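Local atomic coordinates of protein phosphatase Slingshot homolog 2 (Homo sapiens, PDB entry 2NT2), a protein that removes phosphate from tyrosine, serine and threonine residues of proteins and activates cofilin, thereby regulating the disassembly of actin filaments. Residues T61-L64 with A65-N68; T98-A101 with Y102-E106. The protein carries 1 engineered substitution. All coordinates share one frame; numbering follows the deposited sequence.

Interaction 1. Residues T61-L64 with A65-N68; sequences TDLL and AYWN
The amide of Tyr66 donates to Leu63 O over 2.7 Å between N and O. Trp67 N reaches Leu64 O at 3.2 Å in a nearly straight bond (178°). Separately, the Asp62 side chain closes on the amide three residues on: Ala65 N meets Asp62 OD1 at 3.1 Å from above the carboxylate plane. Asp62 CG stands anti to the backbone N (chi1 173°) and beside the carbonyl carbon, which puts OD1 near that amide, and OD2 also lies against Ala65 CB. The Trp67 indole turns back across the chain that precedes it. One face takes both Leu63 O, 3.6 Å above the plane, and Leu64 CA, which makes a CH-pi contact 3.7 Å from the centroid of the five-membered ring. Leu64 CD1 packs beside NE1 and CD1 of the indole, while Leu63 CB presses on the far end of the ring, 3.3 Å from Trp67 CH2. With alanine at Trp67 the face under Leu63 O and Leu64 CA would be gone, and Leu63 CB and Leu64 CD1 would probably lose the ring they pack on. Beyond the turn, Tyr138 meets the indole edge-to-face, and Gln134 hydrogen-bonds Leu63 N. The two backbone bonds make overlapping i-to-i+3 beta turns, here leading into helix 67-79 of the dual-specificity phosphatase catalytic domain.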
loop_
_atom_site.group_PDB
_atom_site.type_symbol
_atom_site.label_atom_id
_atom_site.label_comp_id
_atom_site.label_asym_id
_atom_site.label_seq_id
_atom_site.Cartn_x
_atom_site.Cartn_y
_atom_site.Cartn_z
ATOM N N THR A 61 -1.203 15.268 5.546
ATOM C CA THR A 61 -0.233 14.315 5.022
ATOM C C THR A 61 -0.148 14.403 3.502
ATOM O O THR A 61 -1.159 14.299 2.804
ATOM C CB THR A 61 -0.592 12.865 5.409
ATOM O OG1 THR A 61 -0.393 12.685 6.815
ATOM C CG2 THR A 61 0.323 11.897 4.678
ATOM N N ASP A 62 1.070 14.581 3.003
ATOM C CA ASP A 62 1.342 14.537 1.570
ATOM C C ASP A 62 1.931 13.179 1.186
ATOM O O ASP A 62 3.149 13.005 1.185
ATOM C CB ASP A 62 2.266 15.675 1.164
ATOM C CG ASP A 62 2.743 15.633 -0.271
ATOM O OD1 ASP A 62 2.230 14.830 -1.076
ATOM O OD2 ASP A 62 3.665 16.407 -0.607
ATOM N N LEU A 63 1.057 12.232 0.864
ATOM C CA LEU A 63 1.467 10.883 0.491
ATOM C C LEU A 63 2.021 10.838 -0.931
ATOM O O LEU A 63 2.883 10.021 -1.258
ATOM C CB LEU A 63 0.276 9.930 0.596
ATOM C CG LEU A 63 0.213 9.008 1.809
ATOM C CD1 LEU A 63 -0.890 7.975 1.610
ATOM C CD2 LEU A 63 1.560 8.353 2.053
ATOM N N LEU A 64 1.496 11.726 -1.760
ATOM C CA LEU A 64 1.957 11.906 -3.128
ATOM C C LEU A 64 3.477 11.939 -3.208
ATOM O O LEU A 64 4.077 11.232 -4.025
ATOM C CB LEU A 64 1.367 13.187 -3.721
ATOM C CG LEU A 64 1.563 13.432 -5.216
ATOM C CD1 LEU A 64 1.608 12.130 -5.993
ATOM C CD2 LEU A 64 0.457 14.328 -5.757
ATOM N N ALA A 65 4.111 12.724 -2.346
ATOM C CA ALA A 65 5.565 12.797 -2.313
ATOM C C ALA A 65 6.227 11.451 -2.063
ATOM O O ALA A 65 7.423 11.282 -2.310
ATOM C CB ALA A 65 5.999 13.815 -1.268
ATOM N N TYR A 66 5.502 10.443 -1.577
ATOM C CA TYR A 66 6.150 9.177 -1.256
ATOM C C TYR A 66 5.814 8.050 -2.226
ATOM O O TYR A 66 6.290 6.927 -1.991
ATOM C CB TYR A 66 5.748 8.708 0.140
ATOM C CG TYR A 66 6.061 9.600 1.308
ATOM C CD1 TYR A 66 5.169 10.581 1.726
ATOM C CD2 TYR A 66 7.253 9.463 2.013
ATOM C CE1 TYR A 66 5.456 11.398 2.803
ATOM C CE2 TYR A 66 7.546 10.277 3.092
ATOM C CZ TYR A 66 6.647 11.245 3.485
ATOM O OH TYR A 66 6.942 12.056 4.560
ATOM N N TRP A 67 5.001 8.252 -3.266
ATOM C CA TRP A 67 4.532 7.085 -4.009
ATOM C C TRP A 67 5.628 6.484 -4.901
ATOM O O TRP A 67 5.506 5.306 -5.267
ATOM C CB TRP A 67 3.302 7.231 -4.831
ATOM C CG TRP A 67 2.049 7.914 -4.513
ATOM C CD1 TRP A 67 1.574 8.899 -5.334
ATOM C CD2 TRP A 67 1.079 7.812 -3.466
ATOM N NE1 TRP A 67 0.383 9.415 -4.868
ATOM C CE2 TRP A 67 0.066 8.753 -3.713
ATOM C CE3 TRP A 67 0.996 6.995 -2.333
ATOM C CZ2 TRP A 67 -1.038 8.915 -2.873
ATOM C CZ3 TRP A 67 -0.097 7.160 -1.505
ATOM C CH2 TRP A 67 -1.092 8.103 -1.777
ATOM N N ASN A 68 6.678 7.214 -5.263
ATOM C CA ASN A 68 7.711 6.585 -6.094
ATOM C C ASN A 68 8.641 5.730 -5.236
ATOM O O ASN A 68 9.173 4.723 -5.686
ATOM C CB ASN A 68 8.492 7.629 -6.881
ATOM C CG ASN A 68 9.742 7.075 -7.534
ATOM O OD1 ASN A 68 10.835 7.171 -6.971
ATOM N ND2 ASN A 68 9.607 6.507 -8.726
#

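Interaction 2. Residues T98-A101 with Y102-E106; sequences TVIA and YAMKE
Ile100 sets CG2 anti to its backbone N, and Met104, one turn on, holds CG anti to its carbonyl carbon (chi1 -76°) with chi2 extended (166°); together these torsions bring Ile100 CG2 and Met104 SD to 4.2 Å. The setting is the alpha-helix 94-107, which follows the phosphate-binding loop in the protein-tyrosine phosphatase fold. Four i-to-i+4 bonds run through this part of it: Tyr102 N to Thr98 O, Ala103 N to Val99 O, Met104 N to Ile100 O and Lys105 N to Ala101 O, the last at 3.0 Å and close to straight (174°). The side chains fan out to different neighbours. Ile100 faces helix 111-121, the small Ala101 lets Trp67 and Tyr138 come close, and Lys105 makes a cation-pi contact with Tyr71. Met104 CG also lies 3.5 Å from Ile100 O, while the end of the side chain leads away from 98-101. Glu106 CB sits over one face of the Tyr102 ring, 3.7 Å above the plane and toward the rim, and the phenol OH of Tyr102 is hydrogen-bonded to His10 NE2.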
loop_
_atom_site.group_PDB
_atom_site.type_symbol
_atom_site.label_atom_id
_atom_site.label_comp_id
_atom_site.label_asym_id
_atom_site.label_seq_id
_atom_site.Cartn_x
_atom_site.Cartn_y
_atom_site.Cartn_z
ATOM N N THR A 98 -2.028 4.239 -1.255
ATOM C CA THR A 98 -0.728 3.847 -1.788
ATOM C C THR A 98 -0.872 2.740 -2.826
ATOM O O THR A 98 -0.294 2.801 -3.907
ATOM C CB THR A 98 0.209 3.359 -0.666
ATOM O OG1 THR A 98 0.452 4.433 0.244
ATOM C CG2 THR A 98 1.555 2.954 -1.247
ATOM N N VAL A 99 -1.678 1.737 -2.486
ATOM C CA VAL A 99 -1.907 0.624 -3.405
ATOM C C VAL A 99 -2.576 1.102 -4.687
ATOM O O VAL A 99 -2.236 0.673 -5.789
ATOM C CB VAL A 99 -2.759 -0.483 -2.761
ATOM C CG1 VAL A 99 -3.257 -1.440 -3.829
ATOM C CG2 VAL A 99 -1.972 -1.235 -1.699
ATOM N N ILE A 100 -3.533 2.027 -4.564
ATOM C CA ILE A 100 -4.215 2.514 -5.760
ATOM C C ILE A 100 -3.233 3.227 -6.688
ATOM O O ILE A 100 -3.266 3.027 -7.900
ATOM C CB ILE A 100 -5.388 3.448 -5.420
ATOM C CG1 ILE A 100 -6.594 2.755 -4.794
ATOM C CG2 ILE A 100 -5.810 4.218 -6.667
ATOM C CD1 ILE A 100 -7.270 3.519 -3.678
ATOM N N ALA A 101 -2.371 4.056 -6.114
ATOM C CA ALA A 101 -1.357 4.794 -6.842
ATOM C C ALA A 101 -0.388 3.858 -7.550
ATOM O O ALA A 101 -0.011 4.097 -8.693
ATOM C CB ALA A 101 -0.581 5.714 -5.908
ATOM N N TYR A 102 0.044 2.799 -6.866
ATOM C CA TYR A 102 0.982 1.875 -7.504
ATOM C C TYR A 102 0.368 1.261 -8.765
ATOM O O TYR A 102 1.028 1.169 -9.798
ATOM C CB TYR A 102 1.402 0.775 -6.533
ATOM C CG TYR A 102 2.203 -0.331 -7.186
ATOM C CD1 TYR A 102 3.542 -0.142 -7.506
ATOM C CD2 TYR A 102 1.627 -1.558 -7.481
ATOM C CE1 TYR A 102 4.285 -1.142 -8.103
ATOM C CE2 TYR A 102 2.363 -2.566 -8.078
ATOM C CZ TYR A 102 3.691 -2.353 -8.387
ATOM O OH TYR A 102 4.420 -3.361 -8.980
ATOM N N ALA A 103 -0.889 0.851 -8.678
ATOM C CA ALA A 103 -1.605 0.255 -9.801
ATOM C C ALA A 103 -1.740 1.223 -10.969
ATOM O O ALA A 103 -1.562 0.848 -12.134
ATOM C CB ALA A 103 -2.969 -0.246 -9.356
ATOM N N MET A 104 -2.032 2.488 -10.678
ATOM C CA MET A 104 -2.069 3.519 -11.717
ATOM C C MET A 104 -0.725 3.589 -12.439
ATOM O O MET A 104 -0.630 3.511 -13.660
ATOM C CB MET A 104 -2.364 4.885 -11.103
ATOM C CG MET A 104 -3.800 5.125 -10.691
ATOM S SD MET A 104 -4.003 6.567 -9.625
ATOM C CE MET A 104 -3.592 7.899 -10.741
ATOM N N LYS A 105 0.326 3.734 -11.637
ATOM C CA LYS A 105 1.678 3.802 -12.174
ATOM C C LYS A 105 2.076 2.523 -12.905
ATOM O O LYS A 105 2.507 2.557 -14.058
ATOM C CB LYS A 105 2.682 4.076 -11.048
ATOM C CG LYS A 105 4.077 4.389 -11.575
ATOM C CD LYS A 105 4.831 5.334 -10.652
ATOM C CE LYS A 105 6.334 5.212 -10.885
ATOM N NZ LYS A 105 6.672 5.377 -12.328
ATOM N N GLU A 106 1.935 1.395 -12.221
ATOM C CA GLU A 106 2.426 0.107 -12.690
ATOM C C GLU A 106 1.698 -0.385 -13.928
ATOM O O GLU A 106 2.338 -0.746 -14.923
ATOM C CB GLU A 106 2.331 -0.926 -11.564
ATOM C CG GLU A 106 2.793 -2.326 -11.899
ATOM C CD GLU A 106 4.227 -2.412 -12.367
ATOM O OE1 GLU A 106 5.168 -2.167 -11.589
ATOM O OE2 GLU A 106 4.427 -2.739 -13.560
#

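How the interactions relate
Interaction 1 comes first along the chain, at the loop leading into helix 67-79; strand 83-87 and the active-site loop follow before interaction 2 opens on helix 94-107. Their centres are 12 Å apart, yet the two touch directly. Trp67 spans the join by packing, its CZ3 lying 3.3 Å from Thr98 OG1, which is hydrogen-bonded to Arg94 O, and its CD2 3.6 Å from Ala101 CB. Helix 129-143 packs on both contacts, with Tyr138 against Leu64 and Lys105. The side chains of Leu63 and Thr98 each lie about 8 Å from that of Ser88, the engineered replacement of the nucleophile, so this end of each contact lies near the catalytic centre.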